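Local coordinates for GARP domain-containing protein (PDB 6XZ6) that binds domain D5 of the host complement regulator factor H, as a trypanosome receptor that increases transmission to tsetse flies, at residues 95-100 against 182-187; 35-40 against 189-194. All blocks are in the same frame, centred on the assembly; numbering follows the deposited sequence.

Contacts 1 and 2 lie side by side in the long three-helix bundle of the receptor, their centres about 10 Å apart, and share helix 165-208. In contact 1 its segment 182-187 runs nearly antiparallel to segment 95-100 of helix 67-125; about two turns further on, in contact 2, segment 189-194 runs nearly parallel to segment 35-40 of helix 4-61. The two meet directly on the inside of the bundle, where V97 CG2 of contact 1 lies 3.8 Å from A37 CB of contact 2. Nearby, K98 NZ packs 3.4 Å from V38 CG2. In the chain, contact 1 is nested inside the loop closed by contact 2.

Contact 1. Residues 95-100 against 182-187; sequences MEVKRF and EELQKA
F100 lays its ring against E183: CB of E183 sits over the ring centre, 3.7 Å from the centroid and almost along the ring normal, a CH-pi contact. Beyond CB the extended chain passes out over the rim near CE1 and CZ, with OE2 3.3 Å from F100 CE1 and the carboxylate plane turned 37° from the ring. Aliphatic contacts make up most of the rest. L184 CG stands anti to the backbone N (chi1 177°), and beyond it CD1 reaches V97 CG1 at 3.9 Å, the two side chains crossing at about a right angle; CD1 also rests against V97 O. CB of L184 packs on CB of F100. A187 CB meets V97 CG2 at 3.7 Å and also packs on E96 CB. Segments 95-100 and 182-187, on helices 67-125 and 165-208, run nearly antiparallel, 159° between directions, with axes 8.6 Å apart, as neighbours in the elongated helical bundle of the GARP family; the remaining long helix, 4-61, is touched by L184 at T30 and R33. Polar groups lie towards the outside. Within segment 95-100, R99 NH1 forms a salt bridge with E96 OE2 at 2.8 Å, meeting it from above the carboxylate plane, while a water reaches across, accepting from R99 NH2 and donating weakly to E183 OE1.

Contact 2. Residues 35-40 against 189-194; sequences FEAVGA and AETVRA
T191 and A40 make the close part of this contact. The threonine methyl CG2 reaches A40 CB at 3.8 Å and rests against the carbonyl of A37, 3.7 Å from its O. A40 CB, directed at the other helix, also lies 3.8 Å from T191 O, so the small alanine packs against backbone as well as side chain. The hydroxyl of T191 is turned to its own helix: OG1 lies on the backbone N side, roughly anti to the carbonyl carbon (chi1 -28°), and it hydrogen-bonds to A187 O, one turn earlier. This gives the buried hydroxyl a partner without calling on helix 4-61; towards that helix OG1 has A37 CB at 4.2 Å. Segments 35-40 and 189-194 run nearly parallel, 20° apart with axes 8.8 Å from each other, and belong to the first and last long helices of the GARP-family bundle. Helix 67-125 closes the inner side, with both A90 and A93 on T191. Away from this interior the packing thins towards V192 and E36, both partly exposed, in the sense that contacts are few. V192 CG2 is 4.3 Å from A40 CB, a looser apolar approach. E36, with CG anti to the backbone N (chi1 -174°) and the chain extended beyond it, brings OE1 to 3.4 Å from V192 CG2, a single oxygen-to-methyl approach on which little rests at this resolution, the side chains lying at a slant to each other. Its other oxygen, OE2, forms a long, weak ion pair with R33, and no hydrogen bond joins the two segments.

Contact 1. Residues 95-100 against 182-187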
loop_
_atom_site.group_PDB
_atom_site.type_symbol
_atom_site.label_atom_id
_atom_site.label_comp_id
_atom_site.label_asym_id
_atom_site.label_seq_id
_atom_site.Cartn_x
_atom_site.Cartn_y
_atom_site.Cartn_z
ATOM N N MET A 95 -6.502 -8.273 12.406
ATOM C CA MET A 95 -7.735 -8.092 11.638
ATOM C C MET A 95 -7.653 -6.683 11.002
ATOM O O MET A 95 -7.962 -6.555 9.820
ATOM C CB MET A 95 -8.956 -8.270 12.582
ATOM C CG MET A 95 -10.291 -7.797 12.023
ATOM S SD MET A 95 -10.593 -5.989 12.057
ATOM C CE MET A 95 -10.928 -5.727 13.735
ATOM N N GLU A 96 -7.178 -5.647 11.756
ATOM C CA GLU A 96 -7.041 -4.294 11.182
ATOM C C GLU A 96 -5.966 -4.279 10.095
ATOM O O GLU A 96 -6.175 -3.685 9.050
ATOM C CB GLU A 96 -6.756 -3.194 12.227
ATOM C CG GLU A 96 -7.532 -3.237 13.537
ATOM C CD GLU A 96 -8.957 -2.715 13.601
ATOM O OE1 GLU A 96 -9.457 -2.507 14.733
ATOM O OE2 GLU A 96 -9.581 -2.542 12.531
ATOM N N VAL A 97 -4.827 -4.949 10.329
ATOM C CA VAL A 97 -3.755 -5.076 9.330
ATOM C C VAL A 97 -4.358 -5.638 8.015
ATOM O O VAL A 97 -4.172 -5.030 6.975
ATOM C CB VAL A 97 -2.549 -5.947 9.830
ATOM C CG1 VAL A 97 -1.568 -6.230 8.709
ATOM C CG2 VAL A 97 -1.854 -5.313 11.021
ATOM N N LYS A 98 -5.076 -6.766 8.061
ATOM C CA LYS A 98 -5.720 -7.344 6.863
ATOM C C LYS A 98 -6.711 -6.329 6.190
ATOM O O LYS A 98 -6.785 -6.270 4.971
ATOM C CB LYS A 98 -6.435 -8.658 7.201
ATOM C CG LYS A 98 -5.518 -9.852 7.170
ATOM C CD LYS A 98 -5.732 -10.815 8.348
ATOM C CE LYS A 98 -4.506 -11.680 8.617
ATOM N NZ LYS A 98 -3.309 -10.881 9.037
ATOM N N ARG A 99 -7.405 -5.522 6.985
ATOM C CA ARG A 99 -8.358 -4.527 6.534
ATOM C C ARG A 99 -7.703 -3.330 5.816
ATOM O O ARG A 99 -8.218 -2.911 4.781
ATOM C CB ARG A 99 -9.186 -4.081 7.732
ATOM C CG ARG A 99 -10.231 -3.072 7.404
ATOM C CD ARG A 99 -10.710 -2.472 8.687
ATOM N NE ARG A 99 -10.864 -1.034 8.529
ATOM C CZ ARG A 99 -10.746 -0.162 9.516
ATOM N NH1 ARG A 99 -10.491 -0.577 10.748
ATOM N NH2 ARG A 99 -10.892 1.133 9.284
ATOM N N PHE A 100 -6.613 -2.767 6.363
ATOM C CA PHE A 100 -5.894 -1.657 5.746
ATOM C C PHE A 100 -5.093 -2.077 4.533
ATOM O O PHE A 100 -4.980 -1.299 3.592
ATOM C CB PHE A 100 -5.028 -0.919 6.765
ATOM C CG PHE A 100 -5.873 -0.238 7.820
ATOM C CD1 PHE A 100 -6.817 0.723 7.467
ATOM C CD2 PHE A 100 -5.746 -0.583 9.164
ATOM C CE1 PHE A 100 -7.619 1.321 8.433
ATOM C CE2 PHE A 100 -6.545 0.025 10.136
ATOM C CZ PHE A 100 -7.467 0.981 9.763
ATOM N N GLU A 182 -0.634 4.671 7.182
ATOM C CA GLU A 182 -0.247 5.105 8.529
ATOM C C GLU A 182 -0.915 4.220 9.583
ATOM O O GLU A 182 -0.267 3.823 10.544
ATOM C CB GLU A 182 -0.666 6.562 8.736
ATOM C CG GLU A 182 0.117 7.305 9.812
ATOM C CD GLU A 182 -0.313 8.746 10.056
ATOM O OE1 GLU A 182 -0.894 9.381 9.141
ATOM O OE2 GLU A 182 -0.055 9.244 11.177
ATOM N N GLU A 183 -2.199 3.897 9.385
ATOM C CA GLU A 183 -2.984 3.010 10.233
ATOM C C GLU A 183 -2.538 1.564 10.074
ATOM O O GLU A 183 -2.709 0.803 11.017
ATOM C CB GLU A 183 -4.479 3.121 9.906
ATOM C CG GLU A 183 -5.140 4.403 10.380
ATOM C CD GLU A 183 -6.564 4.582 9.895
ATOM O OE1 GLU A 183 -7.454 4.823 10.746
ATOM O OE2 GLU A 183 -6.798 4.487 8.668
ATOM N N LEU A 184 -1.991 1.164 8.894
ATOM C CA LEU A 184 -1.489 -0.210 8.667
ATOM C C LEU A 184 -0.248 -0.419 9.537
ATOM O O LEU A 184 -0.043 -1.506 10.071
ATOM C CB LEU A 184 -1.147 -0.487 7.168
ATOM C CG LEU A 184 -0.533 -1.880 6.811
ATOM C CD1 LEU A 184 -1.592 -2.924 6.701
ATOM C CD2 LEU A 184 0.202 -1.846 5.491
ATOM N N GLN A 185 0.551 0.641 9.703
ATOM C CA GLN A 185 1.766 0.600 10.515
ATOM C C GLN A 185 1.461 0.669 12.016
ATOM O O GLN A 185 2.115 -0.031 12.790
ATOM C CB GLN A 185 2.772 1.660 10.047
ATOM C CG GLN A 185 3.016 1.566 8.518
ATOM C CD GLN A 185 3.915 2.640 7.973
ATOM O OE1 GLN A 185 3.940 3.788 8.446
ATOM N NE2 GLN A 185 4.660 2.305 6.920
ATOM N N LYS A 186 0.411 1.416 12.422
ATOM C CA LYS A 186 -0.002 1.497 13.837
ATOM C C LYS A 186 -0.551 0.133 14.276
ATOM O O LYS A 186 -0.232 -0.326 15.377
ATOM C CB LYS A 186 -1.066 2.587 14.070
ATOM C CG LYS A 186 -0.585 4.027 13.912
ATOM C CD LYS A 186 -1.589 5.030 14.502
ATOM C CE LYS A 186 -2.554 5.630 13.495
ATOM N NZ LYS A 186 -1.956 6.785 12.777
ATOM N N ALA A 187 -1.346 -0.523 13.400
ATOM C CA ALA A 187 -1.942 -1.834 13.640
ATOM C C ALA A 187 -0.915 -2.936 13.693
ATOM O O ALA A 187 -1.085 -3.883 14.456
ATOM C CB ALA A 187 -2.987 -2.135 12.595
HETATM O O HOH W 1 -10.716 3.850 10.378
#

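Contact 2. Residues 35-40 against 189-194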
loop_
_atom_site.group_PDB
_atom_site.type_symbol
_atom_site.label_atom_id
_atom_site.label_comp_id
_atom_site.label_asym_id
_atom_site.label_seq_id
_atom_site.Cartn_x
_atom_site.Cartn_y
_atom_site.Cartn_z
ATOM N N PHE A 35 2.103 -10.743 6.863
ATOM C CA PHE A 35 2.928 -11.860 7.352
ATOM C C PHE A 35 3.388 -11.607 8.784
ATOM O O PHE A 35 3.223 -12.469 9.644
ATOM C CB PHE A 35 4.133 -12.072 6.430
ATOM C CG PHE A 35 3.827 -12.760 5.121
ATOM C CD1 PHE A 35 2.751 -13.643 5.016
ATOM C CD2 PHE A 35 4.687 -12.621 4.023
ATOM C CE1 PHE A 35 2.511 -14.326 3.828
ATOM C CE2 PHE A 35 4.450 -13.304 2.835
ATOM C CZ PHE A 35 3.369 -14.167 2.752
ATOM N N GLU A 36 3.887 -10.384 9.054
ATOM C CA GLU A 36 4.323 -9.933 10.372
ATOM C C GLU A 36 3.189 -10.006 11.417
ATOM O O GLU A 36 3.428 -10.487 12.522
ATOM C CB GLU A 36 4.938 -8.520 10.277
ATOM C CG GLU A 36 5.546 -8.051 11.583
ATOM C CD GLU A 36 6.094 -6.646 11.577
ATOM O OE1 GLU A 36 6.391 -6.137 12.680
ATOM O OE2 GLU A 36 6.211 -6.047 10.485
ATOM N N ALA A 37 1.970 -9.545 11.060
ATOM C CA ALA A 37 0.791 -9.589 11.932
ATOM C C ALA A 37 0.402 -11.041 12.241
ATOM O O ALA A 37 0.135 -11.368 13.395
ATOM C CB ALA A 37 -0.371 -8.849 11.284
ATOM N N VAL A 38 0.436 -11.913 11.226
ATOM C CA VAL A 38 0.131 -13.347 11.336
ATOM C C VAL A 38 1.152 -14.028 12.268
ATOM O O VAL A 38 0.773 -14.832 13.105
ATOM C CB VAL A 38 0.059 -14.003 9.912
ATOM C CG1 VAL A 38 0.243 -15.537 9.959
ATOM C CG2 VAL A 38 -1.249 -13.629 9.217
ATOM N N GLY A 39 2.428 -13.691 12.109
ATOM C CA GLY A 39 3.498 -14.210 12.949
ATOM C C GLY A 39 3.350 -13.767 14.384
ATOM O O GLY A 39 3.400 -14.596 15.279
ATOM N N ALA A 40 3.112 -12.459 14.602
ATOM C CA ALA A 40 2.896 -11.853 15.914
ATOM C C ALA A 40 1.701 -12.470 16.625
ATOM O O ALA A 40 1.813 -12.814 17.790
ATOM C CB ALA A 40 2.714 -10.365 15.773
ATOM N N ALA A 189 2.298 -2.506 14.735
ATOM C CA ALA A 189 2.982 -2.257 16.012
ATOM C C ALA A 189 2.158 -2.773 17.208
ATOM O O ALA A 189 2.723 -3.358 18.137
ATOM C CB ALA A 189 3.272 -0.769 16.174
ATOM N N GLU A 190 0.830 -2.577 17.166
ATOM C CA GLU A 190 -0.118 -3.050 18.178
ATOM C C GLU A 190 -0.137 -4.602 18.253
ATOM O O GLU A 190 -0.372 -5.129 19.346
ATOM C CB GLU A 190 -1.536 -2.552 17.861
ATOM C CG GLU A 190 -1.827 -1.089 18.138
ATOM C CD GLU A 190 -3.099 -0.540 17.495
ATOM O OE1 GLU A 190 -4.039 -1.328 17.232
ATOM O OE2 GLU A 190 -3.159 0.691 17.254
ATOM N N THR A 191 0.031 -5.330 17.106
ATOM C CA THR A 191 0.052 -6.812 17.134
ATOM C C THR A 191 1.349 -7.287 17.771
ATOM O O THR A 191 1.340 -8.193 18.612
ATOM C CB THR A 191 -0.148 -7.519 15.772
ATOM O OG1 THR A 191 -0.922 -6.750 14.840
ATOM C CG2 THR A 191 -0.780 -8.882 15.944
ATOM N N VAL A 192 2.461 -6.640 17.403
ATOM C CA VAL A 192 3.787 -6.947 17.932
ATOM C C VAL A 192 3.816 -6.675 19.446
ATOM O O VAL A 192 4.313 -7.517 20.186
ATOM C CB VAL A 192 4.882 -6.180 17.132
ATOM C CG1 VAL A 192 6.237 -6.259 17.803
ATOM C CG2 VAL A 192 4.966 -6.666 15.680
ATOM N N ARG A 193 3.215 -5.539 19.899
ATOM C CA ARG A 193 3.142 -5.109 21.308
ATOM C C ARG A 193 2.382 -6.104 22.162
ATOM O O ARG A 193 2.807 -6.406 23.272
ATOM C CB ARG A 193 2.506 -3.719 21.413
ATOM C CG ARG A 193 3.185 -2.805 22.414
ATOM C CD ARG A 193 2.585 -1.402 22.456
ATOM N NE ARG A 193 2.772 -0.654 21.203
ATOM C CZ ARG A 193 1.773 -0.235 20.427
ATOM N NH1 ARG A 193 0.508 -0.470 20.770
ATOM N NH2 ARG A 193 2.031 0.425 19.306
ATOM N N ALA A 194 1.279 -6.633 21.636
ATOM C CA ALA A 194 0.450 -7.623 22.297
ATOM C C ALA A 194 1.124 -8.992 22.289
ATOM O O ALA A 194 0.968 -9.743 23.239
ATOM C CB ALA A 194 -0.911 -7.682 21.619
#